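Local coordinates for protein TetR family transcriptional regulator (Clostridium perfringens, PDB 6AZH) that probably binds DNA as a dimeric TetR-family transcriptional regulator, and is proposed to regulate fatty acid metabolism genes, at residues A[84-87]-A[88-91]; A[153-156]-A[157-161]. All coordinates share one frame; numbering follows the deposited sequence.

Contact 1 of 2, residues A[84-87]-A[88-91]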
loop_
_atom_site.group_PDB
_atom_site.type_symbol
_atom_site.label_atom_id
_atom_site.label_comp_id
_atom_site.label_asym_id
_atom_site.label_seq_id
_atom_site.Cartn_x
_atom_site.Cartn_y
_atom_site.Cartn_z
ATOM N N LYS A 84 -10.400 -18.719 -1.091
ATOM C CA LYS A 84 -11.643 -17.956 -1.119
ATOM C C LYS A 84 -12.006 -17.445 0.273
ATOM O O LYS A 84 -12.417 -16.287 0.426
ATOM C CB LYS A 84 -12.763 -18.809 -1.710
ATOM C CG LYS A 84 -12.573 -19.062 -3.211
ATOM C CD LYS A 84 -13.454 -20.236 -3.646
ATOM C CE LYS A 84 -13.290 -20.603 -5.108
ATOM N NZ LYS A 84 -14.330 -21.635 -5.416
ATOM N N LYS A 85 -11.809 -18.274 1.302
ATOM C CA LYS A 85 -12.101 -17.843 2.668
ATOM C C LYS A 85 -11.083 -16.816 3.158
ATOM O O LYS A 85 -11.425 -15.955 3.975
ATOM C CB LYS A 85 -12.157 -19.051 3.610
ATOM C CG LYS A 85 -13.443 -19.895 3.427
ATOM C CD LYS A 85 -13.446 -21.223 4.196
ATOM C CE LYS A 85 -14.857 -21.830 4.189
ATOM N NZ LYS A 85 -14.911 -23.159 4.864
ATOM N N LEU A 86 -9.846 -16.886 2.661
ATOM C CA LEU A 86 -8.830 -15.895 3.012
ATOM C C LEU A 86 -9.232 -14.499 2.542
ATOM O O LEU A 86 -9.148 -13.526 3.304
ATOM C CB LEU A 86 -7.483 -16.311 2.409
ATOM C CG LEU A 86 -6.404 -15.215 2.415
ATOM C CD1 LEU A 86 -5.926 -15.018 3.820
ATOM C CD2 LEU A 86 -5.231 -15.605 1.505
ATOM N N PHE A 87 -9.693 -14.384 1.287
ATOM C CA PHE A 87 -10.056 -13.074 0.758
ATOM C C PHE A 87 -11.202 -12.474 1.554
ATOM O O PHE A 87 -11.175 -11.288 1.902
ATOM C CB PHE A 87 -10.438 -13.177 -0.723
ATOM C CG PHE A 87 -9.380 -13.777 -1.579
ATOM C CD1 PHE A 87 -8.039 -13.618 -1.272
ATOM C CD2 PHE A 87 -9.726 -14.533 -2.692
ATOM C CE1 PHE A 87 -7.060 -14.194 -2.063
ATOM C CE2 PHE A 87 -8.748 -15.105 -3.494
ATOM C CZ PHE A 87 -7.418 -14.931 -3.180
ATOM N N LYS A 88 -12.198 -13.296 1.889
ATOM C CA LYS A 88 -13.336 -12.817 2.659
ATOM C C LYS A 88 -12.901 -12.367 4.048
ATOM O O LYS A 88 -13.252 -11.269 4.491
ATOM C CB LYS A 88 -14.393 -13.915 2.756
ATOM C CG LYS A 88 -15.536 -13.589 3.682
ATOM C CD LYS A 88 -16.470 -14.795 3.790
ATOM C CE LYS A 88 -17.875 -14.373 4.166
ATOM N NZ LYS A 88 -17.910 -13.636 5.455
HETATM N N MSE A 89 -12.120 -13.199 4.739
HETATM C CA MSE A 89 -11.629 -12.878 6.080
HETATM C C MSE A 89 -10.824 -11.564 6.086
HETATM O O MSE A 89 -11.033 -10.716 6.962
HETATM C CB MSE A 89 -10.776 -14.037 6.620
HETATM C CG MSE A 89 -10.167 -13.829 8.020
HETATM SE SE MSE A 89 -8.501 -12.756 7.997
HETATM C CE MSE A 89 -7.234 -14.157 7.487
ATOM N N GLN A 90 -9.922 -11.395 5.110
ATOM C CA GLN A 90 -9.012 -10.242 5.135
ATOM C C GLN A 90 -9.756 -8.940 4.898
ATOM O O GLN A 90 -9.481 -7.931 5.560
ATOM C CB GLN A 90 -7.908 -10.389 4.082
ATOM C CG GLN A 90 -6.875 -11.438 4.384
ATOM C CD GLN A 90 -5.646 -11.340 3.486
ATOM O OE1 GLN A 90 -4.544 -11.676 3.906
ATOM N NE2 GLN A 90 -5.834 -10.873 2.255
ATOM N N PHE A 91 -10.689 -8.934 3.944
ATOM C CA PHE A 91 -11.409 -7.704 3.650
ATOM C C PHE A 91 -12.380 -7.354 4.766
ATOM O O PHE A 91 -12.546 -6.172 5.095
ATOM C CB PHE A 91 -12.133 -7.823 2.313
ATOM C CG PHE A 91 -11.219 -7.706 1.121
ATOM C CD1 PHE A 91 -10.458 -6.565 0.932
ATOM C CD2 PHE A 91 -11.128 -8.734 0.193
ATOM C CE1 PHE A 91 -9.616 -6.444 -0.155
ATOM C CE2 PHE A 91 -10.294 -8.628 -0.903
ATOM C CZ PHE A 91 -9.535 -7.479 -1.080
#
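Q90 lays its side chain obliquely across L86, one helical turn earlier, and the overlap is made by the branch end of the leucine. The methyl CD1 of L86 sits 3.7 Å from the amide carbon CD of Q90 and 3.6 Å from OE1 of the same group. A chi1 of 166° sets CG of L86 anti to the backbone N, and of the two methyls it is CD1 that meets Q90. The glutamine runs extended beyond its own CG and reaches back to it. The oxygen OE1 is hydrogen-bonded to the hydroxyl of Y125 of helix 113-138, which gives this buried amide a polar partner and limits its freedom to turn. The same L86 methyl also meets the terminal methyl CE of selenomethionine M89 at 4.0 Å, because the M89 chain bends at chi2 and chi3 and curls back over the helix.

Helix 79-96 of the all-helical TetR C-terminal domain is covered by several helices and carries a lysine-rich strip toward solvent. L86 and M89 also touch L69 of helix 50-74, while F87 and F91 pack on helix 174-187. On F91, the ring atom CD2 comes within 3.1 Å of the backbone oxygen of F87, which approaches the ring obliquely. The F87 oxygen is also the acceptor for the backbone N of F91 at 3.2 Å. The i to i+4 bonds of the helix run on, Q90 N to L86 O at 2.9 Å among them; the bond from K88 N to K84 O is weak. Three salt bridges hold the lysine ends: K84 with E81, and the exposed K85 with D77 and K88 with E92.

Contact 2 of 2, residues A[153-156]-A[157-161]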
loop_
_atom_site.group_PDB
_atom_site.type_symbol
_atom_site.label_atom_id
_atom_site.label_comp_id
_atom_site.label_asym_id
_atom_site.label_seq_id
_atom_site.Cartn_x
_atom_site.Cartn_y
_atom_site.Cartn_z
ATOM N N SER A 153 1.293 -10.178 -3.452
ATOM C CA SER A 153 0.212 -9.596 -4.234
ATOM C C SER A 153 -1.131 -9.797 -3.552
ATOM O O SER A 153 -2.001 -8.921 -3.621
ATOM C CB SER A 153 0.180 -10.207 -5.644
ATOM O OG SER A 153 1.241 -9.683 -6.418
ATOM N N LEU A 154 -1.332 -10.956 -2.916
ATOM C CA LEU A 154 -2.597 -11.205 -2.232
ATOM C C LEU A 154 -2.733 -10.330 -1.000
ATOM O O LEU A 154 -3.816 -9.797 -0.729
ATOM C CB LEU A 154 -2.727 -12.678 -1.844
ATOM C CG LEU A 154 -2.666 -13.682 -2.987
ATOM C CD1 LEU A 154 -3.125 -15.030 -2.468
ATOM C CD2 LEU A 154 -3.519 -13.194 -4.137
ATOM N N PHE A 155 -1.642 -10.151 -0.246
ATOM C CA PHE A 155 -1.671 -9.182 0.840
ATOM C C PHE A 155 -1.852 -7.767 0.297
ATOM O O PHE A 155 -2.624 -6.972 0.849
ATOM C CB PHE A 155 -0.393 -9.266 1.673
ATOM C CG PHE A 155 -0.381 -8.302 2.823
ATOM C CD1 PHE A 155 -1.090 -8.586 3.980
ATOM C CD2 PHE A 155 0.302 -7.099 2.727
ATOM C CE1 PHE A 155 -1.107 -7.686 5.037
ATOM C CE2 PHE A 155 0.289 -6.198 3.772
ATOM C CZ PHE A 155 -0.409 -6.496 4.928
ATOM N N GLY A 156 -1.163 -7.445 -0.802
ATOM C CA GLY A 156 -1.229 -6.125 -1.400
ATOM C C GLY A 156 -2.603 -5.720 -1.892
ATOM O O GLY A 156 -2.876 -4.520 -1.992
ATOM N N SER A 157 -3.483 -6.684 -2.181
ATOM C CA SER A 157 -4.878 -6.341 -2.463
ATOM C C SER A 157 -5.512 -5.555 -1.314
ATOM O O SER A 157 -6.399 -4.726 -1.549
ATOM C CB SER A 157 -5.702 -7.593 -2.770
ATOM O OG SER A 157 -6.001 -8.352 -1.603
ATOM N N LEU A 158 -5.072 -5.792 -0.074
ATOM C CA LEU A 158 -5.572 -4.993 1.043
ATOM C C LEU A 158 -5.143 -3.545 0.919
ATOM O O LEU A 158 -5.883 -2.632 1.305
ATOM C CB LEU A 158 -5.066 -5.551 2.363
ATOM C CG LEU A 158 -5.566 -6.957 2.665
ATOM C CD1 LEU A 158 -4.935 -7.451 3.945
ATOM C CD2 LEU A 158 -7.091 -6.947 2.750
ATOM N N ILE A 159 -3.923 -3.323 0.436
ATOM C CA ILE A 159 -3.381 -1.975 0.404
ATOM C C ILE A 159 -4.078 -1.149 -0.662
ATOM O O ILE A 159 -4.534 -0.032 -0.401
ATOM C CB ILE A 159 -1.858 -2.007 0.189
ATOM C CG1 ILE A 159 -1.213 -2.891 1.261
ATOM C CG2 ILE A 159 -1.316 -0.582 0.216
ATOM C CD1 ILE A 159 0.303 -2.965 1.217
ATOM N N SER A 160 -4.164 -1.682 -1.885
ATOM C CA SER A 160 -4.812 -0.929 -2.950
ATOM C C SER A 160 -6.302 -0.760 -2.675
ATOM O O SER A 160 -6.876 0.287 -3.001
ATOM C CB SER A 160 -4.569 -1.609 -4.305
ATOM O OG SER A 160 -5.025 -2.939 -4.293
ATOM N N THR A 161 -6.933 -1.743 -2.031
ATOM C CA THR A 161 -8.343 -1.593 -1.680
ATOM C C THR A 161 -8.529 -0.555 -0.578
ATOM O O THR A 161 -9.500 0.205 -0.598
ATOM C CB THR A 161 -8.937 -2.940 -1.267
ATOM O OG1 THR A 161 -8.751 -3.864 -2.341
ATOM C CG2 THR A 161 -10.427 -2.811 -0.982
#
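With chi1 at 75°, S157 places OG between its backbone N and carbonyl carbon and tips it back against the previous turn, where it donates to the L154 oxygen at 2.8 Å. The usual i+4 donor to that oxygen, L158 N, is too far at 4.2 Å and bonds instead to F155 O at 2.9 Å. The serine hydroxyl thus supplies the strong bond, beside a weak one from S157 N, where the helix briefly tightens toward 3-10 geometry. Regular i to i+4 bonding resumes with S160 N to G156 O, an N-H...O angle of 167°.

F155 has CG anti to the backbone N (chi1 -179°), which carries the ring to where L158 and I159 can reach it. L158 crosses it at about a right angle, its CD1 4.0 Å from CE1, and I159 passes obliquely, its CD1 4.1 Å from CE2. F101 and M105 of helix 98-106 also touch this ring.

Across the subunit boundary, I159 packs on I159 of the second subunit, and S153 on I181 of that chain, consistent with the four-helix bundle that helices 147-165 and 174-187 of both subunits would form in a TetR-family dimer.

Overall arrangement
Contact 1 lies on helix 79-96 and contact 2 on helix 147-165, which pack together in the TetR C-terminal domain; the centres of the contacts are about 12 Å apart, and they touch directly. F91 of contact 1 carries much of the junction: its CE1 is 3.5 Å from OG1 of T161, and its CZ is 3.7 Å from OG of S157. Beside it, CB of Q90 meets CD2 of L158 at 3.8 Å. The two differ in outlook. Contact 1 stays within its own subunit and has an exposed lysine side, whereas contact 2 is buried and reaches the second subunit, so helix 79-96 backs a helix of the dimer interface. In TetR relatives this domain generally holds the effector pocket.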